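Local coordinates for protein FI20010p1 (Drosophila melanogaster, PDB 7CFB) that probably recognises PIWI-family proteins through its first extended Tudor domain and takes part in assembling the piRNA amplification complex in gene silencing, at residues A[17-21]-A[136-142]; A[53-57]-A[129-133]. All blocks are in the same frame, centred on the assembly; numbering follows the deposited sequence.

Contact 1: residues A[17-21]-A[136-142]; sequences RFLLP and FDGNETI
The carbonyl oxygen of G138 accepts L19 N at 2.8 Å from G138 O, an almost straight bond with 175° at the hydrogen, and has F18 CA beside it in a weak CA-H...O contact, F18 CA to G138 O measuring 3.5 Å. The loop presenting this carbonyl is braced from within by the carboxylate of E140, which takes D137 N on OE2 and G138 N on OE1, each through a syn lone pair, while OE1 sits above the face of the F136 ring. The F18 ring packs beside the loop with N139 CB over one face, toward the rim, a CH-pi contact 4.3 Å from the centroid, and D137 O at its edge, 3.6 Å from F18 CE2. L19 turns CG anti to its carbonyl carbon (chi1 -69°) and meets I142 tip to tip, CD1 to CD1 at 3.6 Å; the same L19 CD1 touches CZ at the edge of the F136 ring at 3.8 Å. An alanine in place of L19 would keep the backbone bond but would probably leave the F136 ring edge and the I142 CD1 methyl without their shared apolar partner. L92 borders L19 too, and L20 bonds through its backbone to D90 and L92, after strand 87-89, so the segment lies between that loop and the one joining strands 132-136 and 142-144, with F136 reaching V101, I112 and A125 on the Tudor sheet.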
loop_
_atom_site.group_PDB
_atom_site.type_symbol
_atom_site.label_atom_id
_atom_site.label_comp_id
_atom_site.label_asym_id
_atom_site.label_seq_id
_atom_site.Cartn_x
_atom_site.Cartn_y
_atom_site.Cartn_z
ATOM N N ARG A 17 21.583 -11.837 8.696
ATOM C CA ARG A 17 22.366 -10.689 8.181
ATOM C C ARG A 17 21.418 -9.607 7.644
ATOM O O ARG A 17 20.390 -9.940 7.074
ATOM C CB ARG A 17 23.305 -11.166 7.077
ATOM C CG ARG A 17 24.560 -10.322 6.990
ATOM C CD ARG A 17 25.098 -10.171 8.397
ATOM N NE ARG A 17 25.327 -11.526 8.868
ATOM C CZ ARG A 17 26.397 -12.237 8.557
ATOM N NH1 ARG A 17 26.530 -13.468 9.011
ATOM N NH2 ARG A 17 27.343 -11.698 7.813
ATOM N N PHE A 18 21.778 -8.343 7.832
ATOM C CA PHE A 18 20.933 -7.220 7.365
ATOM C C PHE A 18 21.106 -6.979 5.876
ATOM O O PHE A 18 22.143 -7.290 5.324
ATOM C CB PHE A 18 21.204 -5.976 8.201
ATOM C CG PHE A 18 20.502 -6.019 9.526
ATOM C CD1 PHE A 18 20.886 -6.920 10.493
ATOM C CD2 PHE A 18 19.438 -5.190 9.786
ATOM C CE1 PHE A 18 20.225 -6.982 11.706
ATOM C CE2 PHE A 18 18.773 -5.256 10.992
ATOM C CZ PHE A 18 19.177 -6.139 11.957
ATOM N N LEU A 19 20.091 -6.398 5.249
ATOM C CA LEU A 19 20.188 -6.084 3.811
ATOM C C LEU A 19 21.177 -4.945 3.614
ATOM O O LEU A 19 21.281 -4.113 4.461
ATOM C CB LEU A 19 18.821 -5.647 3.308
ATOM C CG LEU A 19 17.744 -6.716 3.251
ATOM C CD1 LEU A 19 16.394 -6.044 3.148
ATOM C CD2 LEU A 19 17.968 -7.641 2.072
ATOM N N LEU A 20 21.867 -4.923 2.489
ATOM C CA LEU A 20 22.783 -3.797 2.222
ATOM C C LEU A 20 21.972 -2.516 1.994
ATOM O O LEU A 20 20.971 -2.552 1.319
ATOM C CB LEU A 20 23.654 -4.144 1.017
ATOM C CG LEU A 20 24.719 -5.196 1.300
ATOM C CD1 LEU A 20 25.079 -5.977 0.060
ATOM C CD2 LEU A 20 25.944 -4.564 1.909
ATOM N N PRO A 21 22.415 -1.368 2.533
ATOM C CA PRO A 21 21.731 -0.107 2.359
ATOM C C PRO A 21 21.687 0.373 0.909
ATOM O O PRO A 21 22.536 0.060 0.159
ATOM C CB PRO A 21 22.649 0.861 3.093
ATOM C CG PRO A 21 23.246 0.033 4.168
ATOM C CD PRO A 21 23.508 -1.272 3.474
ATOM N N PHE A 136 11.098 0.044 8.507
ATOM C CA PHE A 136 11.730 -1.134 7.889
ATOM C C PHE A 136 13.093 -1.319 8.546
ATOM O O PHE A 136 13.989 -0.528 8.302
ATOM C CB PHE A 136 11.788 -0.897 6.384
ATOM C CG PHE A 136 12.311 -2.013 5.525
ATOM C CD1 PHE A 136 13.652 -2.112 5.236
ATOM C CD2 PHE A 136 11.451 -2.909 4.934
ATOM C CE1 PHE A 136 14.121 -3.114 4.408
ATOM C CE2 PHE A 136 11.924 -3.912 4.115
ATOM C CZ PHE A 136 13.258 -4.012 3.853
ATOM N N ASP A 137 13.221 -2.394 9.305
ATOM C CA ASP A 137 14.441 -2.723 10.075
ATOM C C ASP A 137 15.636 -2.988 9.174
ATOM O O ASP A 137 16.698 -2.641 9.557
ATOM C CB ASP A 137 14.225 -3.932 10.958
ATOM C CG ASP A 137 13.446 -3.573 12.183
ATOM O OD1 ASP A 137 13.517 -2.438 12.566
ATOM O OD2 ASP A 137 12.791 -4.421 12.702
ATOM N N GLY A 138 15.422 -3.603 8.025
ATOM C CA GLY A 138 16.506 -3.992 7.113
ATOM C C GLY A 138 16.819 -5.471 7.222
ATOM O O GLY A 138 17.729 -5.914 6.586
ATOM N N ASN A 139 16.089 -6.195 8.049
ATOM C CA ASN A 139 16.262 -7.655 8.208
ATOM C C ASN A 139 15.131 -8.371 7.468
ATOM O O ASN A 139 15.084 -9.564 7.512
ATOM C CB ASN A 139 16.190 -8.036 9.686
ATOM C CG ASN A 139 14.852 -7.673 10.271
ATOM O OD1 ASN A 139 14.099 -6.952 9.662
ATOM N ND2 ASN A 139 14.529 -8.169 11.441
ATOM N N GLU A 140 14.221 -7.603 6.860
ATOM C CA GLU A 140 13.030 -8.162 6.160
ATOM C C GLU A 140 13.424 -8.914 4.883
ATOM O O GLU A 140 14.394 -8.496 4.220
ATOM C CB GLU A 140 12.032 -7.046 5.844
ATOM C CG GLU A 140 11.388 -6.443 7.080
ATOM C CD GLU A 140 12.144 -5.270 7.680
ATOM O OE1 GLU A 140 13.270 -4.996 7.218
ATOM O OE2 GLU A 140 11.606 -4.634 8.608
ATOM N N THR A 141 12.683 -9.984 4.569
ATOM C CA THR A 141 12.890 -10.785 3.346
ATOM C C THR A 141 12.277 -9.986 2.199
ATOM O O THR A 141 11.083 -9.794 2.219
ATOM C CB THR A 141 12.140 -12.108 3.466
ATOM O OG1 THR A 141 12.819 -12.849 4.465
ATOM C CG2 THR A 141 12.116 -12.885 2.178
ATOM N N ILE A 142 13.090 -9.591 1.232
ATOM C CA ILE A 142 12.628 -8.707 0.132
ATOM C C ILE A 142 12.938 -9.319 -1.230
ATOM O O ILE A 142 13.868 -10.089 -1.335
ATOM C CB ILE A 142 13.247 -7.311 0.286
ATOM C CG1 ILE A 142 14.762 -7.341 0.140
ATOM C CG2 ILE A 142 12.831 -6.685 1.591
ATOM C CD1 ILE A 142 15.337 -6.059 -0.302
#

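Contact 2: residues A[53-57]-A[129-133]; sequences VLASV and DFGEH
D129 merely grazes the other strand, D129 O lying 4.4 Å from A55 CB; its carboxylate turns elsewhere, to a salt bridge with R111 and to the backbone N of Q155. At F130 the backbone again does the work. F130 O lies 3.0 Å from S56 OG, a hydrogen bond whose proton is not settled because another acceptor competes, and 3.8 Å from A55 CB, while the phenyl ring leads away toward I108, T110 and L80. S56 places OG between its backbone N and carbonyl carbon (chi1 58°), which brings the hydroxyl to this carbonyl. A55 and S56 both face Y65, a classic beta bulge in strand 49-57; G131 and E132 form a G1 bulge where strand 132-136 begins, the glycine having a positive phi of 67°. In an extended Tudor domain the Tudor core packs beside an SN-like part, and this is probably where the two sheets meet here, with S56 of one bulge touching the F130 carbonyl just before the other. G131 O receives a water hydrogen bond of 2.9 Å, and that water also lies 3.0 Å from S56 OG. E132 brings CG to 4.3 Å from S56 CB, and a second water donates to both its OE2 and A55 O, while OE1 pairs with K233.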
loop_
_atom_site.group_PDB
_atom_site.type_symbol
_atom_site.label_atom_id
_atom_site.label_comp_id
_atom_site.label_asym_id
_atom_site.label_seq_id
_atom_site.Cartn_x
_atom_site.Cartn_y
_atom_site.Cartn_z
ATOM N N VAL A 53 -12.028 -0.426 -2.702
ATOM C CA VAL A 53 -11.639 -1.027 -1.406
ATOM C C VAL A 53 -11.164 0.092 -0.495
ATOM O O VAL A 53 -10.440 0.913 -0.957
ATOM C CB VAL A 53 -10.513 -2.044 -1.608
ATOM C CG1 VAL A 53 -9.971 -2.533 -0.292
ATOM C CG2 VAL A 53 -10.954 -3.191 -2.479
ATOM N N LEU A 54 -11.583 0.084 0.760
ATOM C CA LEU A 54 -11.059 1.059 1.731
ATOM C C LEU A 54 -9.728 0.450 2.159
ATOM O O LEU A 54 -9.733 -0.469 2.934
ATOM C CB LEU A 54 -12.040 1.177 2.896
ATOM C CG LEU A 54 -11.591 2.065 4.047
ATOM C CD1 LEU A 54 -11.185 3.415 3.546
ATOM C CD2 LEU A 54 -12.662 2.200 5.098
ATOM N N ALA A 55 -8.644 0.926 1.568
ATOM C CA ALA A 55 -7.304 0.353 1.791
ATOM C C ALA A 55 -6.849 0.504 3.238
ATOM O O ALA A 55 -6.437 -0.448 3.801
ATOM C CB ALA A 55 -6.345 0.999 0.848
ATOM N N SER A 56 -6.989 1.686 3.791
ATOM C CA SER A 56 -6.560 1.930 5.176
ATOM C C SER A 56 -7.231 3.195 5.684
ATOM O O SER A 56 -7.631 4.021 4.889
ATOM C CB SER A 56 -5.072 2.044 5.286
ATOM O OG SER A 56 -4.571 3.063 4.473
ATOM N N VAL A 57 -7.371 3.302 6.981
ATOM C CA VAL A 57 -7.933 4.547 7.547
ATOM C C VAL A 57 -6.880 4.975 8.548
ATOM O O VAL A 57 -6.604 4.216 9.430
ATOM C CB VAL A 57 -9.313 4.281 8.156
ATOM C CG1 VAL A 57 -9.676 5.282 9.226
ATOM C CG2 VAL A 57 -10.373 4.239 7.084
ATOM N N ASP A 129 0.546 -0.030 -2.208
ATOM C CA ASP A 129 -0.799 -0.579 -2.484
ATOM C C ASP A 129 -1.738 -0.465 -1.286
ATOM O O ASP A 129 -2.915 -0.542 -1.520
ATOM C CB ASP A 129 -0.702 -1.966 -3.116
ATOM C CG ASP A 129 0.104 -1.958 -4.395
ATOM O OD1 ASP A 129 0.015 -1.002 -5.103
ATOM O OD2 ASP A 129 0.837 -2.867 -4.608
ATOM N N PHE A 130 -1.211 -0.337 -0.068
ATOM C CA PHE A 130 -2.045 -0.256 1.160
ATOM C C PHE A 130 -2.145 1.158 1.739
ATOM O O PHE A 130 -2.990 1.373 2.550
ATOM C CB PHE A 130 -1.497 -1.156 2.261
ATOM C CG PHE A 130 -1.384 -2.618 1.934
ATOM C CD1 PHE A 130 -1.978 -3.154 0.812
ATOM C CD2 PHE A 130 -0.669 -3.464 2.756
ATOM C CE1 PHE A 130 -1.850 -4.497 0.514
ATOM C CE2 PHE A 130 -0.562 -4.814 2.471
ATOM C CZ PHE A 130 -1.158 -5.327 1.350
ATOM N N GLY A 131 -1.347 2.095 1.269
ATOM C CA GLY A 131 -1.349 3.448 1.826
ATOM C C GLY A 131 -0.842 3.507 3.252
ATOM O O GLY A 131 -1.283 4.355 3.957
ATOM N N GLU A 132 0.113 2.645 3.606
ATOM C CA GLU A 132 0.611 2.619 5.004
ATOM C C GLU A 132 2.104 2.928 5.067
ATOM O O GLU A 132 2.859 2.421 4.214
ATOM C CB GLU A 132 0.458 1.220 5.585
ATOM C CG GLU A 132 -0.973 0.835 5.858
ATOM C CD GLU A 132 -1.034 -0.569 6.415
ATOM O OE1 GLU A 132 0.027 -1.220 6.495
ATOM O OE2 GLU A 132 -2.143 -1.013 6.770
ATOM N N HIS A 133 2.494 3.733 6.055
ATOM C CA HIS A 133 3.927 4.019 6.272
ATOM C C HIS A 133 4.364 3.108 7.405
ATOM O O HIS A 133 3.630 2.989 8.337
ATOM C CB HIS A 133 4.181 5.492 6.555
ATOM C CG HIS A 133 3.738 6.380 5.454
ATOM N ND1 HIS A 133 4.558 6.764 4.458
ATOM C CD2 HIS A 133 2.547 6.936 5.193
ATOM C CE1 HIS A 133 3.914 7.521 3.630
ATOM N NE2 HIS A 133 2.685 7.630 4.044
HETATM O O HOH W 1 -4.955 -1.406 5.814
HETATM O O HOH W 2 -2.906 4.790 6.356
#

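The centres of the two contacts are about 23 Å apart, and strand 132-136 runs between them: contact 2 holds its start and contact 1 its end, with no touch between the two beyond that chain connection. Along the sequence the order is 17-21, 53-57, 129-133, 136-142, so both segments of contact 2 fall between those of contact 1. Contact 2 lies about 5 Å from the centre of the chain, joining the five-stranded sheet that holds strand 49-57 to the six-stranded sheet; contact 1, about 19 Å from the centre of the chain, sets the N-terminal segment on the loop after edge strand 132-136 of the six-stranded sheet. One edge strand therefore links the inter-sheet interface with the chain's N-terminal lead-in.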